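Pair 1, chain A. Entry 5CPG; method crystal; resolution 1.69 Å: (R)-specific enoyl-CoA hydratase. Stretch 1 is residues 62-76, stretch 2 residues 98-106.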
# COMPACT_ATOMS: atom_id res chain seq x y z
N LEU A 62 -5.30 -0.74 0.39
CA LEU A 62 -5.66 0.42 -0.45
C LEU A 62 -5.53 1.71 0.40
O LEU A 62 -5.07 2.75 -0.10
CB LEU A 62 -7.07 0.27 -1.03
CG LEU A 62 -7.59 1.45 -1.88
CD1 LEU A 62 -6.71 1.68 -3.10
CD2 LEU A 62 -9.04 1.23 -2.28
N SER A 63 -5.87 1.67 1.68
CA SER A 63 -5.70 2.87 2.48
C SER A 63 -4.24 3.29 2.64
O SER A 63 -3.97 4.48 2.74
CB SER A 63 -6.32 2.70 3.86
OG SER A 63 -7.73 2.69 3.77
N GLY A 64 -3.31 2.32 2.68
CA GLY A 64 -1.90 2.68 2.76
C GLY A 64 -1.49 3.39 1.49
O GLY A 64 -0.75 4.34 1.51
N ALA A 65 -1.99 2.92 0.35
CA ALA A 65 -1.74 3.60 -0.89
C ALA A 65 -2.24 5.06 -0.88
O ALA A 65 -1.52 5.97 -1.30
CB ALA A 65 -2.38 2.82 -2.06
N LEU A 66 -3.46 5.26 -0.43
CA LEU A 66 -4.04 6.62 -0.39
C LEU A 66 -3.28 7.52 0.56
O LEU A 66 -2.99 8.65 0.23
CB LEU A 66 -5.53 6.53 0.02
CG LEU A 66 -6.36 5.77 -1.02
CD1 LEU A 66 -7.78 5.61 -0.48
CD2 LEU A 66 -6.37 6.54 -2.35
N ILE A 67 -2.92 7.00 1.75
CA ILE A 67 -2.11 7.75 2.70
C ILE A 67 -0.80 8.19 2.05
O ILE A 67 -0.40 9.35 2.19
CB ILE A 67 -1.82 6.91 3.96
CG1 ILE A 67 -3.08 6.86 4.82
CG2 ILE A 67 -0.66 7.50 4.75
CD1 ILE A 67 -3.04 5.76 5.95
N SER A 68 -0.14 7.28 1.34
CA SER A 68 1.18 7.63 0.78
C SER A 68 1.04 8.71 -0.25
O SER A 68 1.91 9.59 -0.36
CB SER A 68 1.88 6.41 0.18
OG SER A 68 1.21 5.95 -0.97
N ALA A 69 -0.05 8.68 -1.02
CA ALA A 69 -0.25 9.72 -2.06
C ALA A 69 -0.58 11.08 -1.40
O ALA A 69 -0.17 12.13 -1.90
CB ALA A 69 -1.34 9.29 -3.05
N ALA A 70 -1.33 11.05 -0.29
CA ALA A 70 -1.64 12.30 0.43
C ALA A 70 -0.36 12.95 0.89
O ALA A 70 -0.18 14.15 0.78
CB ALA A 70 -2.54 12.03 1.62
N ILE A 71 0.54 12.14 1.42
CA ILE A 71 1.78 12.70 1.97
C ILE A 71 2.63 13.24 0.82
O ILE A 71 3.16 14.36 0.84
CB ILE A 71 2.54 11.63 2.75
CG1 ILE A 71 1.75 11.22 4.02
CG2 ILE A 71 3.99 12.07 3.03
CD1 ILE A 71 2.45 10.11 4.80
N ALA A 72 2.72 12.44 -0.25
CA ALA A 72 3.55 12.80 -1.38
C ALA A 72 3.04 13.93 -2.23
O ALA A 72 3.86 14.58 -2.90
CB ALA A 72 3.76 11.57 -2.28
N THR A 73 1.73 14.15 -2.25
CA THR A 73 1.19 15.19 -3.15
C THR A 73 0.54 16.36 -2.44
O THR A 73 0.30 17.40 -3.10
CB THR A 73 0.15 14.62 -4.18
OG1 THR A 73 -1.04 14.16 -3.53
CG2 THR A 73 0.77 13.44 -4.97
N VAL A 74 0.26 16.23 -1.15
CA VAL A 74 -0.48 17.30 -0.45
C VAL A 74 0.33 17.84 0.73
O VAL A 74 0.65 19.02 0.73
CB VAL A 74 -1.86 16.85 0.06
CG1 VAL A 74 -2.58 18.02 0.73
CG2 VAL A 74 -2.71 16.34 -1.10
N LEU A 75 0.68 16.98 1.71
CA LEU A 75 1.40 17.47 2.89
C LEU A 75 2.42 16.45 3.42
O LEU A 75 2.03 15.39 3.92
CB LEU A 75 0.41 17.83 3.99
CG LEU A 75 0.96 18.42 5.30
CD1 LEU A 75 1.41 19.86 5.08
CD2 LEU A 75 0.00 18.33 6.53
N PRO A 76 3.71 16.78 3.35
CA PRO A 76 4.29 18.04 2.82
C PRO A 76 4.33 18.15 1.31
O PRO A 76 4.62 19.21 0.79
CB PRO A 76 5.73 18.05 3.40
CG PRO A 76 5.75 16.95 4.43
CD PRO A 76 4.77 15.93 3.92
N ASP A 98 -16.69 6.10 0.42
CA ASP A 98 -15.82 7.22 0.04
C ASP A 98 -14.88 7.43 1.20
O ASP A 98 -15.34 7.47 2.32
CB ASP A 98 -16.58 8.51 -0.22
CG ASP A 98 -17.31 8.51 -1.54
OD1 ASP A 98 -16.64 8.71 -2.59
OD2 ASP A 98 -18.55 8.36 -1.53
N LEU A 99 -13.60 7.57 0.93
CA LEU A 99 -12.65 7.69 2.03
C LEU A 99 -12.05 9.08 2.07
O LEU A 99 -11.81 9.71 1.05
CB LEU A 99 -11.53 6.65 1.91
CG LEU A 99 -11.99 5.22 1.88
CD1 LEU A 99 -10.76 4.30 1.80
CD2 LEU A 99 -12.83 4.90 3.11
N LYS A 100 -11.77 9.54 3.29
CA LYS A 100 -11.04 10.77 3.49
C LYS A 100 -9.80 10.49 4.33
O LYS A 100 -9.93 9.97 5.45
CB LYS A 100 -11.94 11.80 4.21
CG LYS A 100 -11.20 13.06 4.61
CD LYS A 100 -12.12 13.98 5.39
CE LYS A 100 -12.80 13.19 6.54
NZ LYS A 100 -13.74 14.00 7.39
N VAL A 101 -8.64 10.74 3.75
CA VAL A 101 -7.38 10.69 4.48
C VAL A 101 -7.19 12.01 5.19
O VAL A 101 -7.32 13.09 4.57
CB VAL A 101 -6.18 10.43 3.56
CG1 VAL A 101 -4.89 10.58 4.35
CG2 VAL A 101 -6.29 9.04 2.91
N GLU A 102 -6.94 11.93 6.48
CA GLU A 102 -6.59 13.12 7.26
C GLU A 102 -5.15 13.01 7.72
O GLU A 102 -4.80 12.03 8.38
CB GLU A 102 -7.51 13.29 8.46
CG GLU A 102 -7.15 14.59 9.20
CD GLU A 102 -7.79 14.75 10.58
OE1 GLU A 102 -7.71 13.83 11.43
OE2 GLU A 102 -8.36 15.84 10.81
N LEU A 103 -4.34 13.98 7.38
CA LEU A 103 -2.94 14.02 7.82
C LEU A 103 -2.84 15.05 8.91
O LEU A 103 -3.47 16.10 8.82
CB LEU A 103 -1.99 14.39 6.68
CG LEU A 103 -2.02 13.48 5.45
CD1 LEU A 103 -1.00 14.00 4.45
CD2 LEU A 103 -1.72 12.04 5.89
N GLU A 104 -1.98 14.81 9.89
CA GLU A 104 -1.73 15.87 10.87
C GLU A 104 -0.26 15.85 11.31
O GLU A 104 0.23 14.79 11.66
CB GLU A 104 -2.60 15.68 12.11
CG GLU A 104 -2.42 16.85 13.11
CD GLU A 104 -3.21 16.63 14.41
OE1 GLU A 104 -4.13 15.79 14.43
OE2 GLU A 104 -2.88 17.30 15.43
N VAL A 105 0.40 17.00 11.31
CA VAL A 105 1.80 17.04 11.77
C VAL A 105 1.85 16.85 13.30
O VAL A 105 1.25 17.63 14.04
CB VAL A 105 2.50 18.35 11.39
CG1 VAL A 105 3.91 18.36 12.01
CG2 VAL A 105 2.54 18.57 9.85
N LEU A 106 2.52 15.79 13.77
CA LEU A 106 2.54 15.49 15.21
C LEU A 106 3.79 16.06 15.87
O LEU A 106 3.74 16.61 16.97
CB LEU A 106 2.47 13.98 15.50
CG LEU A 106 1.21 13.20 15.15
CD1 LEU A 106 1.40 11.76 15.47
CD2 LEU A 106 -0.04 13.76 15.94

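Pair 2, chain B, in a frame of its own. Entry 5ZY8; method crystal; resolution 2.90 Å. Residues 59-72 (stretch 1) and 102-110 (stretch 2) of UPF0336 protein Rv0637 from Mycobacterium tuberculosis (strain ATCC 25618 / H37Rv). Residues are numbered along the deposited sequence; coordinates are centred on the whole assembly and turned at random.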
# COMPACT_ATOMS: atom_id res chain seq x y z
N PHE B 59 9.75 3.15 7.06
CA PHE B 59 8.63 2.24 6.84
C PHE B 59 7.76 2.11 8.08
O PHE B 59 6.52 2.07 7.98
CB PHE B 59 9.14 0.85 6.44
CG PHE B 59 8.07 -0.11 5.96
CD1 PHE B 59 7.38 0.11 4.77
CD2 PHE B 59 7.76 -1.23 6.70
CE1 PHE B 59 6.40 -0.79 4.33
CE2 PHE B 59 6.78 -2.13 6.28
CZ PHE B 59 6.10 -1.91 5.09
N VAL B 60 8.38 2.05 9.26
CA VAL B 60 7.69 1.72 10.49
C VAL B 60 6.80 2.88 10.94
O VAL B 60 6.09 2.80 11.95
CB VAL B 60 8.70 1.28 11.57
CG1 VAL B 60 8.02 0.88 12.87
CG2 VAL B 60 9.53 0.11 11.03
N THR B 61 6.79 3.97 10.16
CA THR B 61 5.75 4.97 10.38
C THR B 61 4.36 4.34 10.33
O THR B 61 3.46 4.74 11.08
CB THR B 61 5.86 6.11 9.35
OG1 THR B 61 5.06 7.21 9.78
CG2 THR B 61 5.38 5.67 7.98
N ILE B 62 4.17 3.31 9.49
CA ILE B 62 2.88 2.64 9.43
C ILE B 62 2.56 1.99 10.77
O ILE B 62 1.46 2.14 11.31
CB ILE B 62 2.85 1.61 8.28
CG1 ILE B 62 2.83 2.34 6.93
CG2 ILE B 62 1.64 0.71 8.40
CD1 ILE B 62 3.30 1.48 5.78
N LEU B 63 3.51 1.24 11.33
CA LEU B 63 3.25 0.63 12.63
C LEU B 63 3.04 1.71 13.69
O LEU B 63 2.10 1.62 14.50
CB LEU B 63 4.40 -0.31 13.01
CG LEU B 63 4.20 -1.11 14.31
CD1 LEU B 63 2.78 -1.68 14.38
CD2 LEU B 63 5.23 -2.22 14.43
N ALA B 64 3.90 2.73 13.71
CA ALA B 64 3.78 3.80 14.70
C ALA B 64 2.38 4.40 14.74
O ALA B 64 1.84 4.65 15.82
CB ALA B 64 4.82 4.88 14.42
N LYS B 65 1.75 4.60 13.57
CA LYS B 65 0.43 5.23 13.57
C LYS B 65 -0.71 4.24 13.75
O LYS B 65 -1.78 4.63 14.23
CB LYS B 65 0.21 6.02 12.27
CG LYS B 65 -0.97 6.97 12.37
CD LYS B 65 -1.39 7.56 11.05
CE LYS B 65 -1.77 9.02 11.25
NZ LYS B 65 -1.69 9.87 10.03
N TYR B 66 -0.51 2.96 13.43
CA TYR B 66 -1.45 1.95 13.90
C TYR B 66 -1.65 2.08 15.40
O TYR B 66 -2.79 2.09 15.89
CB TYR B 66 -0.94 0.55 13.56
CG TYR B 66 -1.17 0.06 12.15
CD1 TYR B 66 -2.01 0.75 11.26
CD2 TYR B 66 -0.57 -1.11 11.70
CE1 TYR B 66 -2.22 0.28 9.96
CE2 TYR B 66 -0.77 -1.58 10.41
CZ TYR B 66 -1.61 -0.88 9.55
OH TYR B 66 -1.80 -1.36 8.28
N VAL B 67 -0.55 2.25 16.14
CA VAL B 67 -0.61 2.30 17.60
C VAL B 67 -1.16 3.63 18.07
O VAL B 67 -2.03 3.68 18.96
CB VAL B 67 0.79 2.03 18.19
CG1 VAL B 67 0.70 1.90 19.72
CG2 VAL B 67 1.39 0.81 17.56
N GLN B 68 -0.69 4.73 17.48
CA GLN B 68 -1.14 6.04 17.90
C GLN B 68 -2.66 6.17 17.76
O GLN B 68 -3.34 6.63 18.68
CB GLN B 68 -0.44 7.14 17.11
CG GLN B 68 0.96 7.50 17.57
CD GLN B 68 1.72 8.31 16.54
OE1 GLN B 68 1.33 9.44 16.21
NE2 GLN B 68 2.81 7.75 16.02
N LEU B 69 -3.20 5.75 16.61
CA LEU B 69 -4.65 5.85 16.42
C LEU B 69 -5.40 4.92 17.36
O LEU B 69 -6.46 5.29 17.88
CB LEU B 69 -5.04 5.58 14.97
CG LEU B 69 -4.39 6.49 13.94
CD1 LEU B 69 -4.70 6.01 12.54
CD2 LEU B 69 -4.82 7.95 14.13
N ASP B 70 -4.89 3.71 17.60
CA ASP B 70 -5.53 2.84 18.59
C ASP B 70 -5.61 3.54 19.94
O ASP B 70 -6.63 3.44 20.63
CB ASP B 70 -4.79 1.51 18.70
CG ASP B 70 -5.55 0.48 19.54
OD1 ASP B 70 -5.55 0.59 20.78
OD2 ASP B 70 -6.15 -0.45 18.96
N PHE B 71 -4.56 4.28 20.31
CA PHE B 71 -4.52 4.99 21.58
C PHE B 71 -5.57 6.10 21.63
O PHE B 71 -6.36 6.18 22.57
CB PHE B 71 -3.11 5.55 21.80
CG PHE B 71 -2.97 6.45 22.99
CD1 PHE B 71 -2.88 5.92 24.27
CD2 PHE B 71 -2.88 7.83 22.83
CE1 PHE B 71 -2.75 6.76 25.38
CE2 PHE B 71 -2.73 8.67 23.94
CZ PHE B 71 -2.66 8.13 25.21
N PHE B 72 -5.57 6.98 20.63
CA PHE B 72 -6.52 8.09 20.63
C PHE B 72 -7.96 7.61 20.54
O PHE B 72 -8.87 8.26 21.08
CB PHE B 72 -6.18 9.06 19.49
CG PHE B 72 -4.87 9.78 19.68
CD1 PHE B 72 -4.60 10.48 20.85
CD2 PHE B 72 -3.89 9.74 18.69
CE1 PHE B 72 -3.39 11.14 21.04
CE2 PHE B 72 -2.67 10.40 18.87
CZ PHE B 72 -2.43 11.10 20.05
N LYS B 102 8.91 -9.83 12.44
CA LYS B 102 7.72 -9.72 13.26
C LYS B 102 8.00 -8.73 14.39
O LYS B 102 8.95 -8.91 15.16
CB LYS B 102 7.32 -11.09 13.81
CG LYS B 102 5.94 -11.19 14.42
CD LYS B 102 5.80 -12.51 15.17
CE LYS B 102 4.34 -12.86 15.40
NZ LYS B 102 4.16 -14.21 15.99
N LEU B 103 7.18 -7.68 14.48
CA LEU B 103 7.45 -6.58 15.39
C LEU B 103 6.28 -6.38 16.35
O LEU B 103 5.12 -6.48 15.95
CB LEU B 103 7.68 -5.28 14.60
CG LEU B 103 8.84 -5.26 13.62
CD1 LEU B 103 9.04 -3.87 13.06
CD2 LEU B 103 10.10 -5.76 14.31
N TRP B 104 6.61 -6.09 17.61
CA TRP B 104 5.62 -5.74 18.62
C TRP B 104 5.82 -4.28 19.01
O TRP B 104 6.94 -3.87 19.32
CB TRP B 104 5.72 -6.63 19.86
CG TRP B 104 5.46 -8.08 19.58
CD1 TRP B 104 6.37 -9.03 19.23
CD2 TRP B 104 4.18 -8.74 19.63
NE1 TRP B 104 5.75 -10.25 19.06
CE2 TRP B 104 4.41 -10.10 19.30
CE3 TRP B 104 2.88 -8.32 19.93
CZ2 TRP B 104 3.37 -11.03 19.25
CZ3 TRP B 104 1.86 -9.25 19.89
CH2 TRP B 104 2.11 -10.59 19.55
N ALA B 105 4.74 -3.53 19.02
CA ALA B 105 4.78 -2.10 19.21
C ALA B 105 4.28 -1.73 20.60
O ALA B 105 3.40 -2.39 21.16
CB ALA B 105 3.96 -1.38 18.14
N ARG B 106 4.87 -0.68 21.14
CA ARG B 106 4.56 -0.18 22.47
C ARG B 106 4.80 1.31 22.44
O ARG B 106 5.92 1.75 22.18
CB ARG B 106 5.42 -0.87 23.53
CG ARG B 106 5.07 -0.49 24.96
CD ARG B 106 6.17 -0.93 25.92
NE ARG B 106 6.88 0.20 26.52
CZ ARG B 106 8.04 0.09 27.16
NH1 ARG B 106 8.62 1.16 27.69
NH2 ARG B 106 8.62 -1.10 27.27
N MET B 107 3.75 2.09 22.65
CA MET B 107 3.85 3.54 22.65
C MET B 107 3.84 4.05 24.09
O MET B 107 2.93 3.74 24.85
CB MET B 107 2.70 4.15 21.87
CG MET B 107 2.92 5.56 21.41
SD MET B 107 1.31 6.24 21.01
CE MET B 107 0.62 6.35 22.66
N ASP B 108 4.84 4.85 24.44
CA ASP B 108 4.82 5.58 25.70
C ASP B 108 4.58 7.06 25.45
O ASP B 108 5.01 7.62 24.44
CB ASP B 108 6.15 5.44 26.47
CG ASP B 108 6.57 3.99 26.69
OD1 ASP B 108 5.77 3.08 26.37
OD2 ASP B 108 7.70 3.75 27.20
N ILE B 109 3.93 7.71 26.41
CA ILE B 109 3.82 9.16 26.39
C ILE B 109 5.10 9.73 27.00
O ILE B 109 5.33 9.64 28.21
CB ILE B 109 2.58 9.65 27.13
CG1 ILE B 109 1.34 9.07 26.46
CG2 ILE B 109 2.58 11.18 27.17
CD1 ILE B 109 0.81 9.87 25.30
N HIS B 110 5.95 10.29 26.14
CA HIS B 110 7.26 10.74 26.56
C HIS B 110 7.19 12.10 27.24
O HIS B 110 7.89 12.33 28.23
CB HIS B 110 8.19 10.80 25.34
CG HIS B 110 9.64 10.89 25.69
ND1 HIS B 110 10.34 12.08 25.67
CD2 HIS B 110 10.54 9.94 26.04
CE1 HIS B 110 11.60 11.86 26.00
NE2 HIS B 110 11.75 10.57 26.23

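The sharpest difference lies toward the C-terminal end of stretch 1, where A:Leu75 and B:Phe71 fall together with CA atoms 1.8 Å apart. In pair 1 the helix has already ended: A:Val74 is the first residue to leave helical phi/psi, and A:Leu75 (phi/psi -145/115) packs from the loop, followed by a cis peptide bond to A:Pro76. In pair 2 the helix runs on through B:Phe71 (-66/-53), which presents an aromatic ring. The methyl of B:Met107 sits over one face of that ring, CE lying 3.8 Å from the centroid of B:Phe71 and 21° off the normal, a CH-pi contact. A methyl of the matching A:Leu103 instead meets both side chain and main chain of A:Leu75: CD1 of A:Leu103 is 4.1 Å from A:Leu75 CB and 3.4 Å from A:Leu75 O.

The frame around these solutions is shared. Fourteen central residues superpose with an RMSD of 0.7 Å; helix and strand axes approach to 8.9 Å in pair 1 and 8.6 Å in pair 2, with signed crossing angles of -50° and -55°. Neither interface contains a hydrogen bond between the stretches, so both rest on van der Waals packing, mainly between side chains, burying 451 and 419 Å². Strand alternation supplies the inward residues: A:Leu99, A:Val101 and A:Leu103 point toward the helix, as do the matching B:Leu103, B:Ala105 and B:Met107.

Midway, bulk is exchanged across the interface. Pair 1 sets small A:Ala70 on the helix against A:Val101 on the strand (CB to CG1, 3.9 Å); pair 2 places B:Val67 against B:Ala105 (CG2 to CB, 3.4 Å). The matched CA atoms differ by only 0.5 Å on the helix and 0.9 Å on the strand, so the valine changes sides with little backbone shift.

Near the helix start, A:Leu66 and B:Leu63 match but adopt different rotamers, m,t and t,p, and their side-chain centres lie 2.4 Å apart. A:Leu66 CD1 approaches A:Leu99 CD1 at 4.0 Å, whereas B:Leu63 CD2 reaches B:Leu103 CB at 3.9 Å. Three residues earlier, at the 1.2 Å match of A:Ser63 with B:Val60, a hydroxyl oxygen (A:Ser63 OG to A:Leu99 CD1, 4.0 Å) takes the place of a methyl (B:Val60 CG2 to B:Leu103 CD1, 4.5 Å).

Flanking this face, A:Ile71 CG1 lies 3.9 Å from A:Leu103 CD1. Its counterpart B:Gln68 serves similarly through its aliphatic part, CG lying 3.7 Å from B:Met107 SD, while its NE2 makes a weak hydrogen bond to B:Ala64 O (3.3 Å, 126°).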